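Local coordinates for protein amidase (Bacillus anthracis, PDB 5EWQ) that probably hydrolyses carboxylic amides to the acid and ammonia, as an enzyme of the amidase family related to the A subunit of glutamyl-tRNA(Gln) amidotransferase, at residues M266-N278 against E491-Q503. Residues are numbered along the deposited sequence; the frame is centred on the assembly and turned at random.
Sequences MARTVKDAATLFN and EKELFNIGYAYEQ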
loop_
_atom_site.group_PDB
_atom_site.type_symbol
_atom_site.label_atom_id
_atom_site.label_comp_id
_atom_site.label_asym_id
_atom_site.label_seq_id
_atom_site.Cartn_x
_atom_site.Cartn_y
_atom_site.Cartn_z
HETATM N N MSE A 266 5.050 -1.394 0.516
HETATM C CA MSE A 266 4.930 -0.506 1.668
HETATM C C MSE A 266 5.721 -1.043 2.857
HETATM O O MSE A 266 5.632 -2.224 3.191
HETATM C CB MSE A 266 3.459 -0.315 2.051
HETATM C CG MSE A 266 2.586 0.221 0.923
HETATM SE SE MSE A 266 0.747 0.570 1.452
HETATM C CE MSE A 266 1.063 2.088 2.628
ATOM N N ALA A 267 6.495 -0.167 3.490
ATOM C CA ALA A 267 7.309 -0.547 4.641
ATOM C C ALA A 267 7.620 0.666 5.514
ATOM O O ALA A 267 7.173 1.776 5.227
ATOM C CB ALA A 267 8.594 -1.213 4.183
ATOM N N ARG A 268 8.383 0.449 6.579
ATOM C CA ARG A 268 8.801 1.544 7.446
ATOM C C ARG A 268 10.007 2.252 6.847
ATOM O O ARG A 268 10.208 3.448 7.051
ATOM C CB ARG A 268 9.145 1.033 8.846
ATOM C CG ARG A 268 8.365 -0.188 9.282
ATOM C CD ARG A 268 8.826 -0.665 10.650
ATOM N NE ARG A 268 8.219 -1.940 11.016
ATOM C CZ ARG A 268 8.747 -3.127 10.734
ATOM N NH1 ARG A 268 8.126 -4.238 11.104
ATOM N NH2 ARG A 268 9.899 -3.202 10.081
ATOM N N THR A 269 10.806 1.494 6.103
ATOM C CA THR A 269 12.057 1.994 5.554
ATOM C C THR A 269 12.051 1.944 4.029
ATOM O O THR A 269 11.512 1.010 3.434
ATOM C CB THR A 269 13.254 1.186 6.090
ATOM O OG1 THR A 269 13.136 1.047 7.511
ATOM C CG2 THR A 269 14.571 1.873 5.756
ATOM N N VAL A 270 12.645 2.958 3.405
ATOM C CA VAL A 270 12.775 3.017 1.952
ATOM C C VAL A 270 13.569 1.817 1.438
ATOM O O VAL A 270 13.288 1.281 0.365
ATOM C CB VAL A 270 13.462 4.324 1.506
ATOM C CG1 VAL A 270 13.527 4.410 -0.011
ATOM C CG2 VAL A 270 12.725 5.526 2.074
ATOM N N LYS A 271 14.557 1.403 2.224
ATOM C CA LYS A 271 15.368 0.229 1.918
ATOM C C LYS A 271 14.510 -1.028 1.817
ATOM O O LYS A 271 14.558 -1.747 0.819
ATOM C CB LYS A 271 16.444 0.039 2.990
ATOM C CG LYS A 271 17.329 -1.183 2.802
ATOM C CD LYS A 271 18.466 -0.903 1.835
ATOM C CE LYS A 271 19.640 -1.842 2.082
ATOM N NZ LYS A 271 20.838 -1.463 1.282
ATOM N N ASP A 272 13.725 -1.281 2.859
ATOM C CA ASP A 272 12.871 -2.462 2.919
ATOM C C ASP A 272 11.799 -2.443 1.832
ATOM O O ASP A 272 11.388 -3.493 1.335
ATOM C CB ASP A 272 12.220 -2.572 4.300
ATOM C CG ASP A 272 13.237 -2.742 5.412
ATOM O OD1 ASP A 272 14.310 -3.327 5.151
ATOM O OD2 ASP A 272 12.967 -2.292 6.545
ATOM N N ALA A 273 11.351 -1.247 1.463
ATOM C CA ALA A 273 10.357 -1.093 0.408
ATOM C C ALA A 273 10.926 -1.527 -0.938
ATOM O O ALA A 273 10.251 -2.194 -1.724
ATOM C CB ALA A 273 9.871 0.347 0.342
ATOM N N ALA A 274 12.175 -1.148 -1.193
ATOM C CA ALA A 274 12.849 -1.513 -2.434
ATOM C C ALA A 274 13.136 -3.010 -2.478
ATOM O O ALA A 274 13.176 -3.613 -3.552
ATOM C CB ALA A 274 14.135 -0.723 -2.586
ATOM N N THR A 275 13.337 -3.599 -1.306
ATOM C CA THR A 275 13.576 -5.034 -1.194
ATOM C C THR A 275 12.356 -5.816 -1.669
ATOM O O THR A 275 12.478 -6.774 -2.434
ATOM C CB THR A 275 13.913 -5.434 0.253
ATOM O OG1 THR A 275 15.141 -4.810 0.648
ATOM C CG2 THR A 275 14.058 -6.940 0.370
ATOM N N LEU A 276 11.181 -5.394 -1.216
ATOM C CA LEU A 276 9.928 -6.012 -1.624
ATOM C C LEU A 276 9.627 -5.722 -3.090
ATOM O O LEU A 276 9.051 -6.551 -3.796
ATOM C CB LEU A 276 8.779 -5.518 -0.741
ATOM C CG LEU A 276 7.386 -6.075 -1.036
ATOM C CD1 LEU A 276 7.366 -7.580 -0.847
ATOM C CD2 LEU A 276 6.347 -5.410 -0.150
ATOM N N PHE A 277 10.033 -4.539 -3.543
ATOM C CA PHE A 277 9.759 -4.086 -4.902
ATOM C C PHE A 277 10.502 -4.917 -5.947
ATOM O O PHE A 277 10.150 -4.905 -7.127
ATOM C CB PHE A 277 10.125 -2.606 -5.042
ATOM C CG PHE A 277 9.708 -1.994 -6.348
ATOM C CD1 PHE A 277 8.374 -1.961 -6.718
ATOM C CD2 PHE A 277 10.648 -1.432 -7.196
ATOM C CE1 PHE A 277 7.987 -1.392 -7.918
ATOM C CE2 PHE A 277 10.267 -0.861 -8.396
ATOM C CZ PHE A 277 8.934 -0.839 -8.756
ATOM N N ASN A 278 11.526 -5.641 -5.506
ATOM C CA ASN A 278 12.314 -6.481 -6.401
ATOM C C ASN A 278 11.534 -7.681 -6.932
ATOM O O ASN A 278 11.735 -8.105 -8.069
ATOM C CB ASN A 278 13.581 -6.969 -5.695
ATOM C CG ASN A 278 14.603 -5.867 -5.499
ATOM O OD1 ASN A 278 14.673 -4.923 -6.286
ATOM N ND2 ASN A 278 15.405 -5.983 -4.448
ATOM N N GLU A 491 12.034 4.313 -10.987
ATOM C CA GLU A 491 11.950 3.831 -9.613
ATOM C C GLU A 491 13.333 3.738 -8.980
ATOM O O GLU A 491 13.481 3.887 -7.767
ATOM C CB GLU A 491 11.257 2.466 -9.559
ATOM C CG GLU A 491 9.743 2.514 -9.708
ATOM C CD GLU A 491 9.286 2.669 -11.147
ATOM O OE1 GLU A 491 10.137 2.903 -12.031
ATOM O OE2 GLU A 491 8.068 2.549 -11.395
ATOM N N LYS A 492 14.341 3.489 -9.810
ATOM C CA LYS A 492 15.717 3.377 -9.340
ATOM C C LYS A 492 16.215 4.699 -8.766
ATOM O O LYS A 492 16.897 4.724 -7.742
ATOM C CB LYS A 492 16.636 2.919 -10.475
ATOM N N GLU A 493 15.866 5.796 -9.429
ATOM C CA GLU A 493 16.288 7.119 -8.986
ATOM C C GLU A 493 15.440 7.600 -7.813
ATOM O O GLU A 493 15.925 8.320 -6.941
ATOM C CB GLU A 493 16.217 8.121 -10.140
ATOM C CG GLU A 493 16.851 9.468 -9.829
ATOM C CD GLU A 493 16.812 10.419 -11.009
ATOM O OE1 GLU A 493 17.496 11.462 -10.955
ATOM O OE2 GLU A 493 16.096 10.123 -11.989
ATOM N N LEU A 494 14.173 7.195 -7.794
ATOM C CA LEU A 494 13.265 7.578 -6.718
ATOM C C LEU A 494 13.706 7.003 -5.378
ATOM O O LEU A 494 13.758 7.718 -4.377
ATOM C CB LEU A 494 11.836 7.130 -7.028
ATOM C CG LEU A 494 10.866 8.235 -7.448
ATOM C CD1 LEU A 494 9.430 7.742 -7.374
ATOM C CD2 LEU A 494 11.055 9.476 -6.586
ATOM N N PHE A 495 14.015 5.710 -5.363
ATOM C CA PHE A 495 14.480 5.052 -4.147
ATOM C C PHE A 495 15.778 5.673 -3.648
ATOM O O PHE A 495 15.962 5.859 -2.446
ATOM C CB PHE A 495 14.673 3.552 -4.380
ATOM C CG PHE A 495 13.417 2.746 -4.214
ATOM C CD1 PHE A 495 12.815 2.629 -2.972
ATOM C CD2 PHE A 495 12.844 2.095 -5.294
ATOM C CE1 PHE A 495 11.662 1.887 -2.812
ATOM C CE2 PHE A 495 11.691 1.351 -5.138
ATOM C CZ PHE A 495 11.101 1.246 -3.895
ATOM N N ASN A 496 16.673 5.994 -4.577
ATOM C CA ASN A 496 17.944 6.618 -4.231
ATOM C C ASN A 496 17.729 8.000 -3.625
ATOM O O ASN A 496 18.387 8.376 -2.656
ATOM C CB ASN A 496 18.843 6.713 -5.465
ATOM C CG ASN A 496 20.285 7.021 -5.113
ATOM O OD1 ASN A 496 20.730 6.767 -3.993
ATOM N ND2 ASN A 496 21.024 7.570 -6.071
ATOM N N ILE A 497 16.796 8.749 -4.205
ATOM C CA ILE A 497 16.423 10.059 -3.686
ATOM C C ILE A 497 15.700 9.921 -2.349
ATOM O O ILE A 497 15.996 10.640 -1.393
ATOM C CB ILE A 497 15.529 10.823 -4.688
ATOM C CG1 ILE A 497 16.369 11.346 -5.856
ATOM C CG2 ILE A 497 14.801 11.971 -4.005
ATOM C CD1 ILE A 497 15.570 12.103 -6.893
ATOM N N GLY A 498 14.761 8.983 -2.287
ATOM C CA GLY A 498 13.989 8.747 -1.081
ATOM C C GLY A 498 14.827 8.256 0.084
ATOM O O GLY A 498 14.607 8.655 1.228
ATOM N N TYR A 499 15.791 7.386 -0.207
ATOM C CA TYR A 499 16.668 6.837 0.821
ATOM C C TYR A 499 17.560 7.919 1.419
ATOM O O TYR A 499 17.815 7.931 2.624
ATOM C CB TYR A 499 17.527 5.707 0.248
ATOM C CG TYR A 499 18.450 5.059 1.256
ATOM C CD1 TYR A 499 17.986 4.073 2.116
ATOM C CD2 TYR A 499 19.787 5.429 1.342
ATOM C CE1 TYR A 499 18.825 3.477 3.038
ATOM C CE2 TYR A 499 20.633 4.838 2.261
ATOM C CZ TYR A 499 20.147 3.863 3.106
ATOM O OH TYR A 499 20.985 3.271 4.022
ATOM N N ALA A 500 18.031 8.824 0.568
ATOM C CA ALA A 500 18.911 9.900 1.007
ATOM C C ALA A 500 18.161 10.901 1.881
ATOM O O ALA A 500 18.706 11.411 2.858
ATOM C CB ALA A 500 19.531 10.598 -0.190
ATOM N N TYR A 501 16.909 11.180 1.526
ATOM C CA TYR A 501 16.080 12.081 2.319
ATOM C C TYR A 501 15.686 11.435 3.641
ATOM O O TYR A 501 15.564 12.112 4.662
ATOM C CB TYR A 501 14.827 12.493 1.543
ATOM C CG TYR A 501 13.782 13.170 2.403
ATOM C CD1 TYR A 501 13.961 14.473 2.852
ATOM C CD2 TYR A 501 12.618 12.505 2.771
ATOM C CE1 TYR A 501 13.011 15.094 3.642
ATOM C CE2 TYR A 501 11.662 13.119 3.560
ATOM C CZ TYR A 501 11.864 14.413 3.993
ATOM O OH TYR A 501 10.916 15.028 4.777
ATOM N N GLU A 502 15.490 10.121 3.614
ATOM C CA GLU A 502 15.088 9.378 4.802
ATOM C C GLU A 502 16.187 9.365 5.860
ATOM O O GLU A 502 15.934 9.637 7.034
ATOM C CB GLU A 502 14.714 7.944 4.430
ATOM C CG GLU A 502 14.317 7.083 5.614
ATOM C CD GLU A 502 14.213 5.615 5.253
ATOM O OE1 GLU A 502 15.131 5.101 4.579
ATOM O OE2 GLU A 502 13.212 4.978 5.641
ATOM N N GLN A 503 17.405 9.046 5.437
ATOM C CA GLN A 503 18.528 8.919 6.359
ATOM C C GLN A 503 19.028 10.274 6.850
ATOM O O GLN A 503 19.505 10.394 7.978
ATOM C CB GLN A 503 19.673 8.149 5.698
ATOM C CG GLN A 503 19.326 6.712 5.340
ATOM C CD GLN A 503 19.019 5.862 6.558
ATOM O OE1 GLN A 503 19.498 6.136 7.660
ATOM N NE2 GLN A 503 18.215 4.823 6.367
#
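Phe495 and Val270 carry the tight half of this contact, a compact example of two nearly antiparallel helices (157° between the directions of segments 270-278 and 491-503) meshing by knobs into holes. The ring of Phe495 enters a hole formed by Val270, Ala273, Ala274 and Phe277. Ala274 CB stands over the centre of one ring face in a CH-pi contact, 3.6 Å from the Phe495 centroid, while Val270 CG1 meets the edge in plane, 3.5 Å from Phe495 CD1. Farther round the rim, the Phe277 ring approaches obliquely, its CD2 3.6 Å from Phe495 CE2; its CE2 and CZ lie against CB and CG of Glu491, whose chain bends at chi2 and whose OE2 accepts a hydrogen bond from Ser244 N.

Val270 is the reciprocal knob, seated among Phe495, Gly498, Tyr499 and Glu502. With CG1 anti to its backbone N (chi1 -177°), that methyl is directed at Phe495, and CG2 lies 3.5 Å from Glu502 CD. Gly498 presents bare backbone here, its O 3.7 Å from Val270 CG2.

Near the start of helix 270-280 the contact turns polar. The extended Glu502 brings its carboxylate there, and OE2 accepts a hydrogen bond from Val270 N (3.1 Å) on its syn side, though 33° out of the carboxylate plane; OE1 adds a weak second one. The helix dipole would probably favour a negative charge here. The loose, partly exposed side is that of Lys271 and Tyr499, where only Lys271 CB comes near the ring, 4.2 Å from Tyr499 CE1, and the lysine NZ is hydrogen-bonded to Thr302 O.

Both helices pack on the large mixed sheet of the amidase fold: Val270 and Ala273 rest on Val239 of strand 239-242, Phe277 and Phe495 share Leu241, and Val270 also reaches Val469 on the adjoining strand 466-473.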